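Local structure of integral membrane indolylacetylinositol arabinosyltransferase EmbB (7BVC) at residues G412-A417 and R450-R455; C535-L540 and I563-M568; E836-S841 and V933-S938; D965-M970 and V990-K995. The protein probably transfers arabinose units to build the arabinan of cell-wall arabinogalactan, working in the mycobacterial membrane. One frame throughout, in Å; residues are numbered along the deposited sequence.

Interaction 1. Residues G412-A417 and R450-R455; sequences GRLTPA and RIVMRR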
# COMPACT_ATOMS: atom_id res chain seq x y z
N GLY B 412 38.38 -14.92 -28.91
CA GLY B 412 39.49 -14.02 -28.64
C GLY B 412 39.57 -12.84 -29.58
O GLY B 412 40.67 -12.47 -30.02
N ARG B 413 38.43 -12.22 -29.91
CA ARG B 413 38.38 -11.10 -30.83
C ARG B 413 37.61 -9.96 -30.19
O ARG B 413 37.01 -10.10 -29.13
CB ARG B 413 37.72 -11.50 -32.16
CG ARG B 413 38.56 -12.44 -33.00
CD ARG B 413 37.90 -12.72 -34.34
NE ARG B 413 38.79 -13.45 -35.25
CZ ARG B 413 38.46 -13.80 -36.49
NH1 ARG B 413 37.27 -13.48 -36.97
NH2 ARG B 413 39.33 -14.46 -37.24
N LEU B 414 37.64 -8.80 -30.86
CA LEU B 414 36.97 -7.61 -30.37
C LEU B 414 35.74 -7.22 -31.18
O LEU B 414 35.00 -6.33 -30.75
CB LEU B 414 37.95 -6.42 -30.35
CG LEU B 414 38.83 -6.29 -29.11
CD1 LEU B 414 39.96 -5.31 -29.38
CD2 LEU B 414 38.01 -5.83 -27.92
N THR B 415 35.51 -7.84 -32.34
CA THR B 415 34.37 -7.44 -33.16
C THR B 415 33.04 -7.82 -32.52
O THR B 415 32.14 -6.96 -32.49
CB THR B 415 34.52 -8.02 -34.57
OG1 THR B 415 35.75 -7.56 -35.15
CG2 THR B 415 33.37 -7.56 -35.45
N PRO B 416 32.84 -9.04 -32.01
CA PRO B 416 31.60 -9.29 -31.25
C PRO B 416 31.49 -8.42 -30.01
O PRO B 416 30.38 -8.00 -29.66
CB PRO B 416 31.68 -10.78 -30.90
CG PRO B 416 33.08 -11.18 -31.17
CD PRO B 416 33.58 -10.29 -32.25
N ALA B 417 32.61 -8.14 -29.33
CA ALA B 417 32.57 -7.24 -28.19
C ALA B 417 32.28 -5.80 -28.60
O ALA B 417 31.89 -5.00 -27.75
CB ALA B 417 33.89 -7.30 -27.43
N ARG B 450 41.39 -8.39 -20.81
CA ARG B 450 42.44 -9.36 -21.10
C ARG B 450 42.68 -9.52 -22.60
O ARG B 450 43.75 -9.99 -22.99
CB ARG B 450 42.07 -10.72 -20.49
CG ARG B 450 43.27 -11.61 -20.22
CD ARG B 450 42.90 -12.78 -19.32
NE ARG B 450 42.54 -12.34 -17.97
CZ ARG B 450 41.45 -12.73 -17.33
NH1 ARG B 450 40.59 -13.57 -17.90
NH2 ARG B 450 41.20 -12.28 -16.10
N ILE B 451 41.72 -9.13 -23.43
CA ILE B 451 41.90 -9.17 -24.88
C ILE B 451 42.47 -7.85 -25.40
O ILE B 451 43.33 -7.85 -26.28
CB ILE B 451 40.57 -9.52 -25.56
CG1 ILE B 451 40.17 -10.96 -25.26
CG2 ILE B 451 40.66 -9.30 -27.06
CD1 ILE B 451 38.71 -11.25 -25.54
N VAL B 452 41.98 -6.73 -24.86
CA VAL B 452 42.46 -5.43 -25.31
C VAL B 452 43.93 -5.25 -24.97
O VAL B 452 44.74 -4.88 -25.82
CB VAL B 452 41.60 -4.30 -24.71
CG1 VAL B 452 42.18 -2.95 -25.07
CG2 VAL B 452 40.17 -4.41 -25.21
N MET B 453 44.30 -5.50 -23.71
CA MET B 453 45.69 -5.34 -23.29
C MET B 453 46.62 -6.36 -23.94
O MET B 453 47.84 -6.21 -23.83
CB MET B 453 45.80 -5.45 -21.77
CG MET B 453 44.95 -4.43 -21.02
SD MET B 453 45.39 -2.73 -21.41
CE MET B 453 46.98 -2.59 -20.60
N ARG B 454 46.08 -7.38 -24.60
CA ARG B 454 46.88 -8.38 -25.30
C ARG B 454 47.04 -8.07 -26.78
O ARG B 454 48.11 -8.30 -27.34
CB ARG B 454 46.24 -9.76 -25.13
CG ARG B 454 46.81 -10.84 -26.03
CD ARG B 454 46.09 -12.15 -25.79
NE ARG B 454 46.02 -12.47 -24.37
CZ ARG B 454 45.04 -13.19 -23.81
NH1 ARG B 454 44.06 -13.67 -24.56
NH2 ARG B 454 45.06 -13.43 -22.51
N ARG B 455 46.00 -7.54 -27.42
CA ARG B 455 46.08 -7.16 -28.82
C ARG B 455 46.64 -5.76 -29.03
O ARG B 455 47.03 -5.43 -30.15
CB ARG B 455 44.70 -7.25 -29.48
CG ARG B 455 44.03 -8.60 -29.34
CD ARG B 455 42.91 -8.76 -30.35
NE ARG B 455 43.39 -9.34 -31.60
CZ ARG B 455 43.03 -10.53 -32.06
NH1 ARG B 455 42.18 -11.28 -31.37
NH2 ARG B 455 43.51 -10.98 -33.21
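The side chain of Ile451 leaves its helix with CB directed at the turn formed by Gly412, Arg413 and Leu414. At CB the chain forks. CG2, anti to the backbone N, takes the branch that meets Leu414, with 4.1 Å from Ile451 CG2 to Leu414 CG as the two side chains slide past each other in opposite directions. CG1 lies beside the backbone N and carries CD1 onward to the turn itself, where Ile451 CD1 rests 4.1 Å from Arg413 O and 4.2 Å from Gly412 CA. One residue on, Val452 CG2 touches Leu414 CD2 at 3.7 Å, the side chains crossing at about a right angle. The turn links two helices of the GT-C-type membrane region, 391-411 and 415-428. Gly412 follows the first, leaving helical geometry with a positive phi of 74°, a conformation that favours glycine. Arg455, its chain bent at chi3, brings its guanidinium up to the backbone of Gly412 and Arg413. The Arg413 side chain starts away from helix 446-455, and its NH2 is held by a salt bridge to Asp247 and a hydrogen bond to Arg249 O. Asp244 OD2 accepts hydrogen bonds from Leu414 N and Thr415 OG1.

Interaction 2. Residues C535-L540 and I563-M568; sequences CLFPSL and IIFATM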
# COMPACT_ATOMS: atom_id res chain seq x y z
N CYS B 535 16.03 -20.63 -7.44
CA CYS B 535 17.11 -21.31 -8.13
C CYS B 535 18.42 -20.54 -8.08
O CYS B 535 19.48 -21.13 -8.32
CB CYS B 535 16.73 -21.57 -9.59
SG CYS B 535 15.17 -22.44 -9.80
N LEU B 536 18.38 -19.24 -7.77
CA LEU B 536 19.58 -18.43 -7.72
C LEU B 536 20.30 -18.51 -6.38
O LEU B 536 21.54 -18.58 -6.35
CB LEU B 536 19.24 -16.97 -8.04
CG LEU B 536 20.31 -15.93 -7.74
CD1 LEU B 536 21.49 -16.09 -8.68
CD2 LEU B 536 19.73 -14.53 -7.82
N PHE B 537 19.58 -18.50 -5.27
CA PHE B 537 20.29 -18.34 -4.00
C PHE B 537 20.97 -19.63 -3.52
O PHE B 537 22.16 -19.59 -3.16
CB PHE B 537 19.35 -17.79 -2.92
CG PHE B 537 19.02 -16.34 -3.09
CD1 PHE B 537 19.98 -15.37 -2.86
CD2 PHE B 537 17.76 -15.94 -3.49
CE1 PHE B 537 19.69 -14.03 -3.03
CE2 PHE B 537 17.46 -14.60 -3.65
CZ PHE B 537 18.42 -13.65 -3.42
N PRO B 538 20.29 -20.78 -3.48
CA PRO B 538 21.00 -22.01 -3.09
C PRO B 538 22.14 -22.37 -4.02
O PRO B 538 23.16 -22.91 -3.57
CB PRO B 538 19.91 -23.08 -3.09
CG PRO B 538 18.77 -22.49 -3.80
CD PRO B 538 18.84 -21.03 -3.59
N SER B 539 22.01 -22.07 -5.32
CA SER B 539 23.12 -22.32 -6.24
C SER B 539 24.31 -21.44 -5.91
O SER B 539 25.46 -21.89 -6.02
CB SER B 539 22.66 -22.09 -7.68
OG SER B 539 22.32 -20.73 -7.89
N LEU B 540 24.07 -20.20 -5.48
CA LEU B 540 25.17 -19.34 -5.03
C LEU B 540 25.84 -19.92 -3.80
O LEU B 540 27.08 -20.00 -3.73
CB LEU B 540 24.65 -17.93 -4.74
CG LEU B 540 25.68 -16.94 -4.22
CD1 LEU B 540 26.76 -16.69 -5.26
CD2 LEU B 540 25.02 -15.64 -3.80
N ILE B 563 25.21 -11.38 -13.62
CA ILE B 563 24.23 -10.65 -14.43
C ILE B 563 22.89 -10.57 -13.71
O ILE B 563 22.23 -9.52 -13.70
CB ILE B 563 24.09 -11.29 -15.82
CG1 ILE B 563 25.36 -11.06 -16.63
CG2 ILE B 563 22.88 -10.73 -16.55
CD1 ILE B 563 25.40 -11.84 -17.91
N ILE B 564 22.45 -11.68 -13.10
CA ILE B 564 21.16 -11.67 -12.43
C ILE B 564 21.17 -10.70 -11.24
O ILE B 564 20.22 -9.93 -11.04
CB ILE B 564 20.76 -13.09 -11.99
CG1 ILE B 564 20.58 -13.99 -13.21
CG2 ILE B 564 19.49 -13.06 -11.17
CD1 ILE B 564 20.10 -15.37 -12.87
N PHE B 565 22.25 -10.71 -10.46
CA PHE B 565 22.32 -9.81 -9.31
C PHE B 565 22.45 -8.35 -9.75
O PHE B 565 21.84 -7.46 -9.15
CB PHE B 565 23.48 -10.21 -8.40
CG PHE B 565 23.11 -11.25 -7.39
CD1 PHE B 565 22.37 -10.92 -6.27
CD2 PHE B 565 23.49 -12.57 -7.56
CE1 PHE B 565 22.02 -11.87 -5.34
CE2 PHE B 565 23.14 -13.53 -6.63
CZ PHE B 565 22.41 -13.18 -5.52
N ALA B 566 23.23 -8.09 -10.80
CA ALA B 566 23.33 -6.73 -11.32
C ALA B 566 22.00 -6.26 -11.89
O ALA B 566 21.70 -5.06 -11.82
CB ALA B 566 24.43 -6.65 -12.37
N THR B 567 21.20 -7.16 -12.44
CA THR B 567 19.87 -6.79 -12.91
C THR B 567 18.96 -6.43 -11.74
O THR B 567 18.24 -5.43 -11.78
CB THR B 567 19.26 -7.93 -13.73
OG1 THR B 567 20.11 -8.23 -14.84
CG2 THR B 567 17.88 -7.55 -14.23
N MET B 568 18.98 -7.25 -10.69
CA MET B 568 18.19 -6.92 -9.50
C MET B 568 18.64 -5.61 -8.87
O MET B 568 17.83 -4.91 -8.26
CB MET B 568 18.28 -8.05 -8.48
CG MET B 568 17.21 -9.12 -8.63
SD MET B 568 17.52 -10.56 -7.60
CE MET B 568 18.06 -9.77 -6.09
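The ring of Phe565 is the surface against which three side chains of 535-540 pack. Leu536 covers one face: its CD2 lies 4.0 Å from the centroid of the Phe565 ring and 25° off the normal, a CH-pi contact offset toward the rim, while the other methyl, Leu536 CD1, touches Phe565 CE2 at 3.7 Å. Phe537 comes to the edge of the same ring, its CE1 3.8 Å from Phe565 CZ; the two ring planes stand 76° apart in an oblique aromatic pair. Leu540 CD2 approaches Phe565 CZ obliquely at 4.0 Å. The same methyl of Leu536, CD2, also meets Ile564 CG2 tip to tip at 3.7 Å. These groups belong to two helices predicted to span the membrane, 527-545 and 554-570, whose local axes approach only to 12.0 Å and run at 128° to each other, so long side chains rather than backbone bridge the interval. Phe537, Leu540 and Phe565 also touch a bound cardiolipin, making this apolar cluster part of a lipid pocket. Trp558 and Met561, also on helix 554-570, touch Leu540, and Met561 touches Leu536 as well. Further out, Met592 of helix 586-599 packs on Ile564. Within the helix that carries Phe565, Ile563 O accepts from both Thr567 N and Thr567 OG1, with the hydroxyl donor above the carbonyl plane and 2.7 Å from Thr567 OG1 to Ile563 O.

Interaction 3. Residues E836-S841 and V933-S938; sequences ESRLSS and VAEDLS. With CA (calcium ion), chain K.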
# COMPACT_ATOMS: atom_id res chain seq x y z
N GLU B 836 -42.37 -2.17 7.30
CA GLU B 836 -42.22 -3.30 6.39
C GLU B 836 -43.04 -3.00 5.14
O GLU B 836 -44.24 -2.73 5.24
CB GLU B 836 -42.66 -4.60 7.04
CG GLU B 836 -41.70 -5.14 8.08
CD GLU B 836 -42.12 -6.50 8.60
OE1 GLU B 836 -43.32 -6.66 8.92
OE2 GLU B 836 -41.26 -7.40 8.68
N SER B 837 -42.40 -3.06 3.98
CA SER B 837 -43.00 -2.61 2.73
C SER B 837 -43.23 -3.79 1.79
O SER B 837 -42.40 -4.70 1.71
CB SER B 837 -42.11 -1.57 2.06
OG SER B 837 -42.23 -0.31 2.69
N ARG B 838 -44.36 -3.76 1.09
CA ARG B 838 -44.68 -4.75 0.08
C ARG B 838 -45.25 -4.05 -1.15
O ARG B 838 -45.72 -2.91 -1.07
CB ARG B 838 -45.69 -5.79 0.60
CG ARG B 838 -45.08 -6.87 1.47
CD ARG B 838 -45.12 -6.49 2.94
NE ARG B 838 -44.56 -7.52 3.80
CZ ARG B 838 -45.28 -8.36 4.53
NH1 ARG B 838 -46.60 -8.28 4.52
NH2 ARG B 838 -44.68 -9.27 5.29
N LEU B 839 -45.20 -4.75 -2.27
CA LEU B 839 -45.69 -4.21 -3.53
C LEU B 839 -45.85 -5.35 -4.52
O LEU B 839 -44.99 -6.23 -4.61
CB LEU B 839 -44.73 -3.15 -4.09
CG LEU B 839 -45.07 -2.45 -5.41
CD1 LEU B 839 -44.68 -0.99 -5.36
CD2 LEU B 839 -44.37 -3.13 -6.57
N SER B 840 -46.96 -5.34 -5.26
CA SER B 840 -47.21 -6.33 -6.30
C SER B 840 -47.92 -5.61 -7.44
O SER B 840 -49.10 -5.29 -7.33
CB SER B 840 -48.06 -7.48 -5.77
OG SER B 840 -47.34 -8.22 -4.79
N SER B 841 -47.19 -5.37 -8.53
CA SER B 841 -47.71 -4.56 -9.62
C SER B 841 -48.83 -5.30 -10.35
O SER B 841 -49.19 -6.44 -10.03
CB SER B 841 -46.59 -4.20 -10.59
OG SER B 841 -45.62 -3.39 -9.96
N VAL B 933 -42.59 -8.12 -7.92
CA VAL B 933 -42.81 -8.35 -6.50
C VAL B 933 -41.60 -7.82 -5.75
O VAL B 933 -40.49 -8.37 -5.86
CB VAL B 933 -43.09 -9.83 -6.18
CG1 VAL B 933 -44.47 -10.22 -6.66
CG2 VAL B 933 -42.06 -10.73 -6.83
N ALA B 934 -41.79 -6.74 -5.00
CA ALA B 934 -40.72 -6.10 -4.25
C ALA B 934 -41.04 -6.16 -2.76
O ALA B 934 -42.21 -6.09 -2.36
CB ALA B 934 -40.52 -4.65 -4.68
N GLU B 935 -40.00 -6.29 -1.95
CA GLU B 935 -40.18 -6.43 -0.51
C GLU B 935 -38.93 -5.96 0.21
O GLU B 935 -37.81 -6.37 -0.13
CB GLU B 935 -40.50 -7.88 -0.15
CG GLU B 935 -40.89 -8.08 1.30
CD GLU B 935 -41.31 -9.51 1.59
OE1 GLU B 935 -41.26 -10.34 0.66
OE2 GLU B 935 -41.71 -9.80 2.74
N ASP B 936 -39.13 -5.10 1.21
CA ASP B 936 -38.08 -4.53 2.05
C ASP B 936 -38.48 -4.75 3.50
O ASP B 936 -39.43 -4.13 3.99
CB ASP B 936 -37.88 -3.04 1.75
CG ASP B 936 -37.14 -2.32 2.86
OD1 ASP B 936 -35.90 -2.28 2.82
OD2 ASP B 936 -37.81 -1.77 3.76
N LEU B 937 -37.76 -5.64 4.19
CA LEU B 937 -38.12 -6.05 5.54
C LEU B 937 -37.12 -5.58 6.60
O LEU B 937 -37.13 -6.10 7.72
CB LEU B 937 -38.26 -7.57 5.61
CG LEU B 937 -39.32 -8.20 4.71
CD1 LEU B 937 -39.36 -9.70 4.92
CD2 LEU B 937 -40.68 -7.58 4.96
N SER B 938 -36.27 -4.61 6.28
CA SER B 938 -35.30 -4.08 7.23
C SER B 938 -35.78 -2.72 7.72
O SER B 938 -36.19 -1.88 6.93
CB SER B 938 -33.92 -3.95 6.58
OG SER B 938 -32.94 -3.63 7.55
CA CA K . -36.53 0.03 5.31
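Glu836, just ahead of its strand, lays an extended side chain obliquely across Leu937, with OE2 3.8 Å from Leu937 CD2. Ser837 opens the antiparallel pairing as a hydrogen-bonded pair with Asp936: Ser837 N donates to Asp936 O over 3.2 Å, almost straight at 177° and in the carbonyl plane, and the return bond from Asp936 N is weak. The hydroxyl of Ser837 turns to Gly768 O. Arg838, facing Glu935 in a non-hydrogen-bonded pair, bends at chi2 so that its side chain lies alongside the glutamate; the salt bridge from Arg838 NE to Glu935 OE2 is long at 3.8 Å, and the guanidinium and carboxylate planes stand 85° apart, so any attraction is probably loose. Leu839 pairs with Ala934, whose N donates to Leu839 O over 3.3 Å from above the carbonyl plane; the bond from Leu839 N is weak. Ser840 OG then lies 4.0 Å from Val933 CG1. At the other strand's end Asp936, its CG anti to the backbone N, binds calcium through OD2 at 2.7 Å from the ion, joined by Ser938 O and by Asp943 O. Strand 837-845 is the edge of a four-stranded antiparallel sheet, with 929-936 between it and strand 882-889. Ala934 and Asp936 turn their side chains to Ile945 of strand 945-947, in a second four-stranded sheet, a layered arrangement consistent with the galactose-binding-like family of this C-terminal region.

Interaction 4. Residues D965-M970 and V990-K995; sequences DQPVLM and VTEVPK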
# COMPACT_ATOMS: atom_id res chain seq x y z
N ASP B 965 -15.97 5.63 -38.39
CA ASP B 965 -15.60 6.94 -38.89
C ASP B 965 -15.63 8.03 -37.82
O ASP B 965 -14.76 8.90 -37.82
CB ASP B 965 -16.52 7.35 -40.04
CG ASP B 965 -16.26 6.55 -41.30
OD1 ASP B 965 -15.37 5.68 -41.29
OD2 ASP B 965 -16.96 6.79 -42.31
N GLN B 966 -16.61 7.99 -36.93
CA GLN B 966 -16.72 9.02 -35.91
C GLN B 966 -15.57 8.91 -34.91
O GLN B 966 -15.19 7.80 -34.52
CB GLN B 966 -18.06 8.91 -35.18
CG GLN B 966 -19.25 8.73 -36.09
CD GLN B 966 -20.53 8.46 -35.33
OE1 GLN B 966 -20.50 8.19 -34.13
NE2 GLN B 966 -21.66 8.55 -36.01
N PRO B 967 -15.00 10.04 -34.47
CA PRO B 967 -13.95 9.98 -33.46
C PRO B 967 -14.50 9.54 -32.11
O PRO B 967 -15.60 9.95 -31.71
CB PRO B 967 -13.42 11.42 -33.41
CG PRO B 967 -14.53 12.25 -33.95
CD PRO B 967 -15.23 11.41 -34.96
N VAL B 968 -13.74 8.71 -31.42
CA VAL B 968 -14.15 8.11 -30.15
C VAL B 968 -13.01 8.23 -29.16
O VAL B 968 -11.85 7.94 -29.49
CB VAL B 968 -14.57 6.64 -30.34
CG1 VAL B 968 -14.51 5.88 -29.03
CG2 VAL B 968 -15.95 6.55 -30.95
N LEU B 969 -13.32 8.66 -27.94
CA LEU B 969 -12.34 8.74 -26.87
C LEU B 969 -12.32 7.40 -26.13
O LEU B 969 -13.23 7.10 -25.35
CB LEU B 969 -12.66 9.88 -25.92
CG LEU B 969 -11.53 10.45 -25.06
CD1 LEU B 969 -11.82 11.90 -24.71
CD2 LEU B 969 -11.33 9.64 -23.79
N MET B 970 -11.30 6.59 -26.39
CA MET B 970 -11.15 5.30 -25.74
C MET B 970 -10.16 5.44 -24.60
O MET B 970 -9.08 6.03 -24.77
CB MET B 970 -10.66 4.25 -26.73
CG MET B 970 -11.75 3.68 -27.62
SD MET B 970 -11.11 2.57 -28.88
CE MET B 970 -10.80 3.72 -30.21
N VAL B 990 -3.86 21.12 -31.86
CA VAL B 990 -5.31 21.16 -31.73
C VAL B 990 -5.86 19.75 -31.91
O VAL B 990 -5.37 18.99 -32.76
CB VAL B 990 -5.93 22.14 -32.75
CG1 VAL B 990 -7.45 22.07 -32.71
CG2 VAL B 990 -5.48 23.55 -32.44
N THR B 991 -6.87 19.42 -31.12
CA THR B 991 -7.45 18.09 -31.06
C THR B 991 -8.86 18.12 -31.65
O THR B 991 -9.49 19.17 -31.73
CB THR B 991 -7.48 17.60 -29.60
OG1 THR B 991 -6.14 17.55 -29.09
CG2 THR B 991 -8.06 16.21 -29.48
N GLU B 992 -9.33 16.96 -32.10
CA GLU B 992 -10.69 16.84 -32.60
C GLU B 992 -11.68 16.77 -31.44
O GLU B 992 -11.31 16.73 -30.26
CB GLU B 992 -10.83 15.59 -33.48
CG GLU B 992 -10.29 15.76 -34.88
CD GLU B 992 -10.36 14.48 -35.69
OE1 GLU B 992 -10.58 13.41 -35.09
OE2 GLU B 992 -10.21 14.55 -36.92
N VAL B 993 -12.96 16.76 -31.78
CA VAL B 993 -14.05 16.70 -30.81
C VAL B 993 -14.65 15.30 -30.86
O VAL B 993 -15.16 14.89 -31.91
CB VAL B 993 -15.12 17.77 -31.10
CG1 VAL B 993 -16.27 17.64 -30.12
CG2 VAL B 993 -14.51 19.16 -31.02
N PRO B 994 -14.62 14.54 -29.77
CA PRO B 994 -15.16 13.19 -29.80
C PRO B 994 -16.67 13.18 -29.62
O PRO B 994 -17.29 14.16 -29.17
CB PRO B 994 -14.47 12.52 -28.61
CG PRO B 994 -14.28 13.63 -27.65
CD PRO B 994 -14.03 14.88 -28.47
N LYS B 995 -17.28 12.05 -29.99
CA LYS B 995 -18.71 11.86 -29.86
C LYS B 995 -19.10 10.77 -28.88
O LYS B 995 -20.23 10.80 -28.37
CB LYS B 995 -19.33 11.54 -31.23
CG LYS B 995 -18.72 12.33 -32.37
CD LYS B 995 -19.71 12.59 -33.48
CE LYS B 995 -19.11 13.47 -34.55
NZ LYS B 995 -20.02 13.66 -35.71
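Segments 965-970 and 990-995 meet nearly at right angles, their touching parts running 95° apart, and come closest where Pro967 faces Pro994, with their CA atoms 5.0 Å apart. A single hydrogen bond joins the two backbones: Lys995 N donates to Pro967 O over 3.2 Å, fairly straight at 165°, with the donor above the carbonyl plane. It stands just ahead of the parallel pairing of strands 968-970 and 996-999, which Leu969 continues through backbone bonds to Phe996 and Ile998. Among the side chains, Pro967 is the centrepiece, its ring directed at the other segment. Pro967 CG abuts Val993 O at 3.4 Å, and on the same ring Pro967 CB lies 3.9 Å from Glu992 OE1, at the end of an extended glutamate. Across the hydrogen bond, the extended Lys995 chain runs beside Gln966 and the proline, bringing Lys995 CE to 4.4 Å from Pro967 CD. Deeper in, Leu969 CB packs on Pro994 CB at 4.2 Å, a buried pair extended by Met984 and Leu1028, which touch Pro994. With ring carbons set against carbonyl and carboxylate oxygens, the one directional bond, from Lys995 N to Pro967 O, sets the two segments relative to each other, and the rest is van der Waals fit.

How the interactions relate
Interactions 1 and 2 belong to the helical membrane region, with centres 27 Å apart, whereas 3 and 4 lie in the C-terminal region and 46 Å apart. None of the four touches another, and no helix or strand is shared. Interaction 2 is the buried one, purely apolar and aromatic and in contact with a bound cardiolipin; the other three are only partly buried. Interaction 1 packs a helix on an interhelical turn, combining aliphatic contacts with Arg413 tied to Asp247 and Arg249. Interaction 3 is backbone-led, a strand ladder with a metal at one end, whereas interaction 4 crosses two segments with one backbone bond and proline packing at the edge strand of a mixed sheet.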